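PDB 3HAZ: proline dehydrogenase from Bradyrhizobium japonicum USDA 110, which probably oxidises proline to glutamate in two steps, pairing an FAD-dependent proline dehydrogenase with an NAD-dependent 1-pyrroline-5-carboxylate dehydrogenase. Local coordinates for residues R41-L46 with N398-A403; L342-Y347 with L374-C379. One frame throughout, in Å; residues are numbered along the deposited sequence.

Contact 1 of 2, residues R41-L46 with N398-A403; sequences RTATRL and NALTVA. With FAD (flavin-adenine dinucleotide), chain C.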
loop_
_atom_site.group_PDB
_atom_site.type_symbol
_atom_site.label_atom_id
_atom_site.label_comp_id
_atom_site.label_asym_id
_atom_site.label_seq_id
_atom_site.Cartn_x
_atom_site.Cartn_y
_atom_site.Cartn_z
ATOM N N ARG A 41 -20.345 -14.404 39.367
ATOM C CA ARG A 41 -21.741 -14.338 39.787
ATOM C C ARG A 41 -22.067 -13.046 40.539
ATOM O O ARG A 41 -23.003 -12.334 40.173
ATOM C CB ARG A 41 -22.097 -15.551 40.647
ATOM C CG ARG A 41 -23.486 -15.480 41.244
ATOM C CD ARG A 41 -23.672 -16.503 42.346
ATOM N NE ARG A 41 -24.784 -16.133 43.216
ATOM C CZ ARG A 41 -26.058 -16.390 42.945
ATOM N NH1 ARG A 41 -26.384 -17.026 41.825
ATOM N NH2 ARG A 41 -27.005 -16.011 43.795
ATOM N N THR A 42 -21.301 -12.761 41.592
ATOM C CA THR A 42 -21.432 -11.510 42.333
ATOM C C THR A 42 -21.398 -10.293 41.412
ATOM O O THR A 42 -22.246 -9.400 41.510
ATOM C CB THR A 42 -20.312 -11.351 43.391
ATOM O OG1 THR A 42 -20.475 -12.337 44.416
ATOM C CG2 THR A 42 -20.364 -9.966 44.031
ATOM N N ALA A 43 -20.413 -10.259 40.520
ATOM C CA ALA A 43 -20.235 -9.127 39.616
ATOM C C ALA A 43 -21.382 -8.980 38.606
ATOM O O ALA A 43 -21.828 -7.864 38.327
ATOM C CB ALA A 43 -18.886 -9.215 38.903
ATOM N N THR A 44 -21.851 -10.098 38.053
ATOM C CA THR A 44 -23.007 -10.062 37.156
ATOM C C THR A 44 -24.229 -9.492 37.886
ATOM O O THR A 44 -24.966 -8.672 37.342
ATOM C CB THR A 44 -23.348 -11.459 36.590
ATOM O OG1 THR A 44 -22.223 -11.973 35.864
ATOM C CG2 THR A 44 -24.554 -11.385 35.661
ATOM N N ARG A 45 -24.435 -9.921 39.125
ATOM C CA ARG A 45 -25.559 -9.427 39.909
ATOM C C ARG A 45 -25.445 -7.926 40.189
ATOM O O ARG A 45 -26.446 -7.211 40.184
ATOM C CB ARG A 45 -25.699 -10.217 41.212
ATOM C CG ARG A 45 -26.149 -11.667 40.995
ATOM C CD ARG A 45 -26.199 -12.446 42.299
ATOM N NE ARG A 45 -27.120 -11.865 43.273
ATOM C CZ ARG A 45 -28.395 -12.226 43.409
ATOM N NH1 ARG A 45 -28.906 -13.165 42.621
ATOM N NH2 ARG A 45 -29.161 -11.647 44.328
ATOM N N LEU A 46 -24.227 -7.455 40.436
ATOM C CA LEU A 46 -24.011 -6.032 40.684
ATOM C C LEU A 46 -24.328 -5.225 39.426
ATOM O O LEU A 46 -25.014 -4.210 39.489
ATOM C CB LEU A 46 -22.578 -5.767 41.152
ATOM C CG LEU A 46 -22.135 -6.415 42.473
ATOM C CD1 LEU A 46 -20.699 -6.040 42.809
ATOM C CD2 LEU A 46 -23.060 -6.043 43.622
ATOM N N ASN A 398 -16.350 0.211 40.549
ATOM C CA ASN A 398 -16.220 -0.854 39.561
ATOM C C ASN A 398 -16.739 -2.181 40.133
ATOM O O ASN A 398 -16.208 -2.670 41.128
ATOM C CB ASN A 398 -14.750 -0.963 39.143
ATOM C CG ASN A 398 -14.498 -2.072 38.132
ATOM O OD1 ASN A 398 -15.049 -3.165 38.235
ATOM N ND2 ASN A 398 -13.641 -1.792 37.158
ATOM N N ALA A 399 -17.776 -2.749 39.509
ATOM C CA ALA A 399 -18.426 -3.978 40.009
ATOM C C ALA A 399 -17.504 -5.198 40.059
ATOM O O ALA A 399 -17.583 -6.016 40.979
ATOM C CB ALA A 399 -19.673 -4.302 39.187
ATOM N N LEU A 400 -16.636 -5.318 39.064
ATOM C CA LEU A 400 -15.671 -6.409 39.024
ATOM C C LEU A 400 -14.627 -6.243 40.133
ATOM O O LEU A 400 -14.251 -7.210 40.800
ATOM C CB LEU A 400 -14.980 -6.468 37.662
ATOM C CG LEU A 400 -13.936 -7.580 37.508
ATOM C CD1 LEU A 400 -14.560 -8.956 37.747
ATOM C CD2 LEU A 400 -13.269 -7.515 36.141
ATOM N N THR A 401 -14.160 -5.014 40.327
ATOM C CA THR A 401 -13.197 -4.742 41.387
ATOM C C THR A 401 -13.810 -5.088 42.740
ATOM O O THR A 401 -13.181 -5.760 43.563
ATOM C CB THR A 401 -12.750 -3.271 41.384
ATOM O OG1 THR A 401 -12.293 -2.917 40.075
ATOM C CG2 THR A 401 -11.628 -3.043 42.386
ATOM N N VAL A 402 -15.042 -4.634 42.961
ATOM C CA VAL A 402 -15.737 -4.917 44.207
ATOM C C VAL A 402 -15.876 -6.423 44.423
ATOM O O VAL A 402 -15.507 -6.934 45.481
ATOM C CB VAL A 402 -17.141 -4.274 44.267
ATOM C CG1 VAL A 402 -17.905 -4.800 45.477
ATOM C CG2 VAL A 402 -17.045 -2.746 44.324
ATOM N N ALA A 403 -16.407 -7.126 43.424
ATOM C CA ALA A 403 -16.630 -8.574 43.532
ATOM C C ALA A 403 -15.333 -9.326 43.806
ATOM O O ALA A 403 -15.323 -10.329 44.520
ATOM C CB ALA A 403 -17.286 -9.117 42.261
HETATM P PA FAD C . -12.641 2.350 37.017
HETATM O O1A FAD C . -13.512 2.751 35.694
HETATM O O2A FAD C . -12.570 0.905 37.228
HETATM O O5B FAD C . -11.126 2.911 36.829
HETATM C C5B FAD C . -10.963 4.259 36.494
HETATM C C4B FAD C . -9.491 4.658 36.659
HETATM O O4B FAD C . -8.391 3.692 36.214
HETATM C C3B FAD C . -8.963 5.955 36.791
HETATM O O3B FAD C . -9.607 6.865 37.666
HETATM C C2B FAD C . -7.472 5.741 36.838
HETATM O O2B FAD C . -6.852 5.811 38.108
HETATM C C1B FAD C . -7.231 4.487 36.076
HETATM N N9A FAD C . -6.950 4.594 34.656
HETATM C C8A FAD C . -7.782 5.064 33.644
HETATM N N7A FAD C . -7.109 4.931 32.459
HETATM C C5A FAD C . -5.845 4.365 32.747
HETATM C C6A FAD C . -4.680 3.989 31.873
HETATM N N6A FAD C . -4.733 4.200 30.432
HETATM N N1A FAD C . -3.598 3.459 32.402
HETATM C C2A FAD C . -3.523 3.233 33.790
HETATM N N3A FAD C . -4.641 3.596 34.629
HETATM C C4A FAD C . -5.769 4.148 34.076
HETATM N N1 FAD C . -8.036 9.341 43.861
HETATM C C2 FAD C . -6.868 9.982 44.192
HETATM O O2 FAD C . -5.876 10.122 43.246
HETATM N N3 FAD C . -6.708 10.543 45.505
HETATM C C4 FAD C . -7.712 10.437 46.426
HETATM O O4 FAD C . -7.530 10.924 47.726
HETATM C C4X FAD C . -8.934 9.761 46.083
HETATM N N5 FAD C . -10.038 9.630 47.082
HETATM C C5X FAD C . -11.237 8.966 46.724
HETATM C C6 FAD C . -12.325 8.846 47.706
HETATM C C7 FAD C . -13.518 8.179 47.346
HETATM C C7M FAD C . -14.645 8.080 48.363
HETATM C C8 FAD C . -13.673 7.597 45.992
HETATM C C8M FAD C . -14.962 6.871 45.572
HETATM C C9 FAD C . -12.631 7.715 45.057
HETATM C C9A FAD C . -11.387 8.417 45.420
HETATM N N10 FAD C . -10.297 8.545 44.449
HETATM C C10 FAD C . -9.078 9.224 44.824
HETATM C "C1'" FAD C . -10.321 7.841 43.127
HETATM C "C2'" FAD C . -10.884 8.649 41.930
HETATM O "O2'" FAD C . -11.602 9.784 42.402
HETATM C "C3'" FAD C . -11.739 7.718 41.055
HETATM O "O3'" FAD C . -13.011 7.513 41.661
HETATM C "C4'" FAD C . -11.064 6.321 40.806
HETATM O "O4'" FAD C . -9.731 6.319 40.428
HETATM C "C5'" FAD C . -11.927 5.415 39.887
HETATM O "O5'" FAD C . -11.668 4.033 40.076
HETATM P P FAD C . -12.919 2.976 39.815
HETATM O O1P FAD C . -12.434 1.432 40.222
HETATM O O2P FAD C . -14.096 3.406 40.579
HETATM O O3P FAD C . -13.347 3.141 38.248
HETATM O O HOH W 1 -17.414 -12.219 44.934
#
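Two helical segments, 41-46 and 398-403, run roughly antiparallel at 141°, their axes 8.4 Å apart, a spacing consistent with the small side chains of Ala43, Ala399 and Ala403 at the interface. Methyl groups carry most of the apolar contact. Ala43 CB meets Ala403 CB tip to tip at 3.7 Å, and Thr42 turns its CG2, anti to its backbone N, onto the same Ala403 methyl. One turn along, Leu46 lays its CB methylene 3.8 Å from Ala399 CB, while its CD1 reaches over Ala399 O to Val402 CG1, the two side chains crossing at about a right angle. No direct hydrogen bond spans the pair. Polar linkage comes instead from a water that donates to Ala403 O (2.8 Å) and also bonds Thr42 OG1. Within 398-403, Asn398 is the N-cap: its OD1 accepts from Thr401 N at 2.9 Å (165°), with that donor above the carbonyl plane, and weakly from Leu400 N. This grip fixes the amide, whose ND2 donates almost straight (172°) to O2A of FAD at 2.9 Å. The arrangement is that of a helix start in the proline dehydrogenase barrel, N-capped at the cofactor's pyrophosphate and packed outside by an N-terminal helix.

Contact 2 of 2, residues L342-Y347 with L374-C379; sequences LVKGAY and LNYVAC. With FAD (flavin-adenine dinucleotide), chain C.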
loop_
_atom_site.group_PDB
_atom_site.type_symbol
_atom_site.label_atom_id
_atom_site.label_comp_id
_atom_site.label_asym_id
_atom_site.label_seq_id
_atom_site.Cartn_x
_atom_site.Cartn_y
_atom_site.Cartn_z
ATOM N N LEU A 342 -7.812 2.657 49.798
ATOM C CA LEU A 342 -7.182 2.287 48.539
ATOM C C LEU A 342 -8.045 2.775 47.382
ATOM O O LEU A 342 -9.235 2.468 47.310
ATOM C CB LEU A 342 -6.988 0.774 48.447
ATOM C CG LEU A 342 -6.163 0.284 47.259
ATOM C CD1 LEU A 342 -4.687 0.697 47.416
ATOM C CD2 LEU A 342 -6.302 -1.231 47.095
ATOM N N VAL A 343 -7.439 3.547 46.487
ATOM C CA VAL A 343 -8.128 4.064 45.317
ATOM C C VAL A 343 -7.262 3.746 44.109
ATOM O O VAL A 343 -6.091 3.386 44.250
ATOM C CB VAL A 343 -8.271 5.598 45.377
ATOM C CG1 VAL A 343 -8.901 6.042 46.699
ATOM C CG2 VAL A 343 -6.900 6.257 45.178
ATOM N N LYS A 344 -7.823 3.891 42.919
ATOM C CA LYS A 344 -7.009 3.763 41.723
ATOM C C LYS A 344 -6.219 5.055 41.489
ATOM O O LYS A 344 -4.989 5.047 41.573
ATOM C CB LYS A 344 -7.864 3.323 40.533
ATOM C CG LYS A 344 -8.338 1.874 40.712
ATOM C CD LYS A 344 -9.354 1.399 39.672
ATOM C CE LYS A 344 -9.877 0.014 40.076
ATOM N NZ LYS A 344 -10.873 -0.541 39.123
ATOM N N GLY A 345 -6.907 6.171 41.261
ATOM C CA GLY A 345 -6.209 7.444 41.135
ATOM C C GLY A 345 -6.902 8.466 40.254
ATOM O O GLY A 345 -7.388 8.137 39.175
ATOM N N ALA A 346 -6.929 9.717 40.704
ATOM C CA ALA A 346 -7.734 10.748 40.045
ATOM C C ALA A 346 -6.989 11.691 39.096
ATOM O O ALA A 346 -7.607 12.584 38.518
ATOM C CB ALA A 346 -8.486 11.567 41.086
ATOM N N TYR A 347 -5.681 11.509 38.939
ATOM C CA TYR A 347 -4.865 12.489 38.216
ATOM C C TYR A 347 -4.085 11.889 37.045
ATOM O O TYR A 347 -3.037 12.419 36.666
ATOM C CB TYR A 347 -3.864 13.167 39.175
ATOM C CG TYR A 347 -4.483 13.768 40.426
ATOM C CD1 TYR A 347 -4.763 12.978 41.539
ATOM C CD2 TYR A 347 -4.773 15.132 40.498
ATOM C CE1 TYR A 347 -5.325 13.525 42.690
ATOM C CE2 TYR A 347 -5.332 15.688 41.642
ATOM C CZ TYR A 347 -5.603 14.880 42.731
ATOM O OH TYR A 347 -6.164 15.427 43.856
ATOM N N LEU A 374 -5.128 -4.517 37.826
ATOM C CA LEU A 374 -4.313 -5.577 38.403
ATOM C C LEU A 374 -3.628 -5.137 39.689
ATOM O O LEU A 374 -3.635 -5.856 40.685
ATOM C CB LEU A 374 -3.230 -6.029 37.416
ATOM C CG LEU A 374 -3.561 -7.112 36.393
ATOM C CD1 LEU A 374 -2.304 -7.468 35.632
ATOM C CD2 LEU A 374 -4.140 -8.343 37.074
ATOM N N ASN A 375 -2.999 -3.968 39.656
ATOM C CA ASN A 375 -2.280 -3.497 40.830
ATOM C C ASN A 375 -3.225 -3.196 41.991
ATOM O O ASN A 375 -2.866 -3.373 43.161
ATOM C CB ASN A 375 -1.411 -2.275 40.508
ATOM C CG ASN A 375 -0.255 -2.115 41.484
ATOM O OD1 ASN A 375 0.484 -3.061 41.731
ATOM N ND2 ASN A 375 -0.101 -0.922 42.046
ATOM N N TYR A 376 -4.439 -2.753 41.672
ATOM C CA TYR A 376 -5.423 -2.467 42.716
ATOM C C TYR A 376 -5.791 -3.741 43.479
ATOM O O TYR A 376 -5.814 -3.756 44.712
ATOM C CB TYR A 376 -6.676 -1.812 42.133
ATOM C CG TYR A 376 -7.669 -1.343 43.180
ATOM C CD1 TYR A 376 -7.757 0.006 43.533
ATOM C CD2 TYR A 376 -8.518 -2.250 43.819
ATOM C CE1 TYR A 376 -8.672 0.441 44.497
ATOM C CE2 TYR A 376 -9.424 -1.830 44.782
ATOM C CZ TYR A 376 -9.504 -0.487 45.114
ATOM O OH TYR A 376 -10.414 -0.079 46.069
ATOM N N VAL A 377 -6.079 -4.813 42.750
ATOM C CA VAL A 377 -6.433 -6.072 43.400
ATOM C C VAL A 377 -5.242 -6.620 44.187
ATOM O O VAL A 377 -5.397 -7.098 45.309
ATOM C CB VAL A 377 -6.981 -7.102 42.397
ATOM C CG1 VAL A 377 -6.998 -8.505 43.006
ATOM C CG2 VAL A 377 -8.378 -6.680 41.942
ATOM N N ALA A 378 -4.050 -6.526 43.606
ATOM C CA ALA A 378 -2.839 -6.939 44.308
ATOM C C ALA A 378 -2.643 -6.146 45.608
ATOM O O ALA A 378 -2.297 -6.716 46.642
ATOM C CB ALA A 378 -1.622 -6.805 43.402
ATOM N N CYS A 379 -2.874 -4.837 45.554
ATOM C CA CYS A 379 -2.743 -3.987 46.737
ATOM C C CYS A 379 -3.838 -4.280 47.763
ATOM O O CYS A 379 -3.613 -4.196 48.976
ATOM C CB CYS A 379 -2.759 -2.500 46.353
ATOM S SG CYS A 379 -1.233 -1.924 45.543
HETATM P PA FAD C . -12.641 2.350 37.017
HETATM O O1A FAD C . -13.512 2.751 35.694
HETATM O O2A FAD C . -12.570 0.905 37.228
HETATM O O5B FAD C . -11.126 2.911 36.829
HETATM C C5B FAD C . -10.963 4.259 36.494
HETATM C C4B FAD C . -9.491 4.658 36.659
HETATM O O4B FAD C . -8.391 3.692 36.214
HETATM C C3B FAD C . -8.963 5.955 36.791
HETATM O O3B FAD C . -9.607 6.865 37.666
HETATM C C2B FAD C . -7.472 5.741 36.838
HETATM O O2B FAD C . -6.852 5.811 38.108
HETATM C C1B FAD C . -7.231 4.487 36.076
HETATM N N9A FAD C . -6.950 4.594 34.656
HETATM C C8A FAD C . -7.782 5.064 33.644
HETATM N N7A FAD C . -7.109 4.931 32.459
HETATM C C5A FAD C . -5.845 4.365 32.747
HETATM C C6A FAD C . -4.680 3.989 31.873
HETATM N N6A FAD C . -4.733 4.200 30.432
HETATM N N1A FAD C . -3.598 3.459 32.402
HETATM C C2A FAD C . -3.523 3.233 33.790
HETATM N N3A FAD C . -4.641 3.596 34.629
HETATM C C4A FAD C . -5.769 4.148 34.076
HETATM N N1 FAD C . -8.036 9.341 43.861
HETATM C C2 FAD C . -6.868 9.982 44.192
HETATM O O2 FAD C . -5.876 10.122 43.246
HETATM N N3 FAD C . -6.708 10.543 45.505
HETATM C C4 FAD C . -7.712 10.437 46.426
HETATM O O4 FAD C . -7.530 10.924 47.726
HETATM C C4X FAD C . -8.934 9.761 46.083
HETATM N N5 FAD C . -10.038 9.630 47.082
HETATM C C5X FAD C . -11.237 8.966 46.724
HETATM C C6 FAD C . -12.325 8.846 47.706
HETATM C C7 FAD C . -13.518 8.179 47.346
HETATM C C7M FAD C . -14.645 8.080 48.363
HETATM C C8 FAD C . -13.673 7.597 45.992
HETATM C C8M FAD C . -14.962 6.871 45.572
HETATM C C9 FAD C . -12.631 7.715 45.057
HETATM C C9A FAD C . -11.387 8.417 45.420
HETATM N N10 FAD C . -10.297 8.545 44.449
HETATM C C10 FAD C . -9.078 9.224 44.824
HETATM C "C1'" FAD C . -10.321 7.841 43.127
HETATM C "C2'" FAD C . -10.884 8.649 41.930
HETATM O "O2'" FAD C . -11.602 9.784 42.402
HETATM C "C3'" FAD C . -11.739 7.718 41.055
HETATM O "O3'" FAD C . -13.011 7.513 41.661
HETATM C "C4'" FAD C . -11.064 6.321 40.806
HETATM O "O4'" FAD C . -9.731 6.319 40.428
HETATM C "C5'" FAD C . -11.927 5.415 39.887
HETATM O "O5'" FAD C . -11.668 4.033 40.076
HETATM P P FAD C . -12.919 2.976 39.815
HETATM O O1P FAD C . -12.434 1.432 40.222
HETATM O O2P FAD C . -14.096 3.406 40.579
HETATM O O3P FAD C . -13.347 3.141 38.248
#
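Tyr376 supplies the densely packed half of this contact: its ring, with CG anti to the backbone N, lies between two residues of 342-347. Leu342 CD2 sits over the centre of one face, 3.7 Å from the ring centroid and 7° off the normal, a CH-pi contact. The aliphatic part of Lys344 crosses the opposite face at about a right angle, bringing its CG to 3.4 Å from Tyr376 CD1, and the backbone of Val343 meets the ring edge. The phenol then donates from OH to Leu342 O at 3.1 Å, approaching 53° above the carbonyl plane. Leu342 CD2 also touches Cys379 CB at 3.8 Å, extending the buried seam one turn along the helix. Strand 338-343 and helix 369-384 belong to a beta-alpha-beta crossover of the TIM-type barrel, since the helix leads to strand 390-395, parallel to and paired with the first. Beyond Lys344 the packing against the helix stops, and the chain turns to the cofactor. The extended Lys344 side chain carries NZ to FAD O2A at 2.9 Å and makes a weak hydrogen bond to O1P as well as a salt bridge with Asp373, so the charge probably offsets that of the pyrophosphate. Val343, pointing away from the helix, presses CG2 against FAD N1 at 3.5 Å. Gly345 uses both peptide polar groups: N donates to O4' at 2.9 Å (161°), and O accepts from the ribose hydroxyls O2B and O3B. Ala346 N binds the flavin O2 at 2.8 Å. On the helix's looser side, Val377 and Ala378 are partly exposed and make no contact with 342-347; they lean instead on helices 399-409 and 18-28, respectively.

From the N terminus, the chain forms helix 18-28 and then helix 33-50, both ahead of the barrel strands. Contact 1 closes a loop of 351 intervening residues by bringing helix 33-50 against the start of helix 399-409. Nested inside that loop, contact 2 closes a short one of 26 residues, joining the end of strand 338-343 to helix 369-384. Their centres are 16 Å apart, yet they meet directly: Thr401 OG1 is 2.9 Å from Lys344 NZ, a probable hydrogen bond, and Thr401 CG2 packs 3.5 Å from Tyr376 CE2. Together they connect an N-terminal helix, two successive barrel helices and a barrel strand, with FAD touched by both.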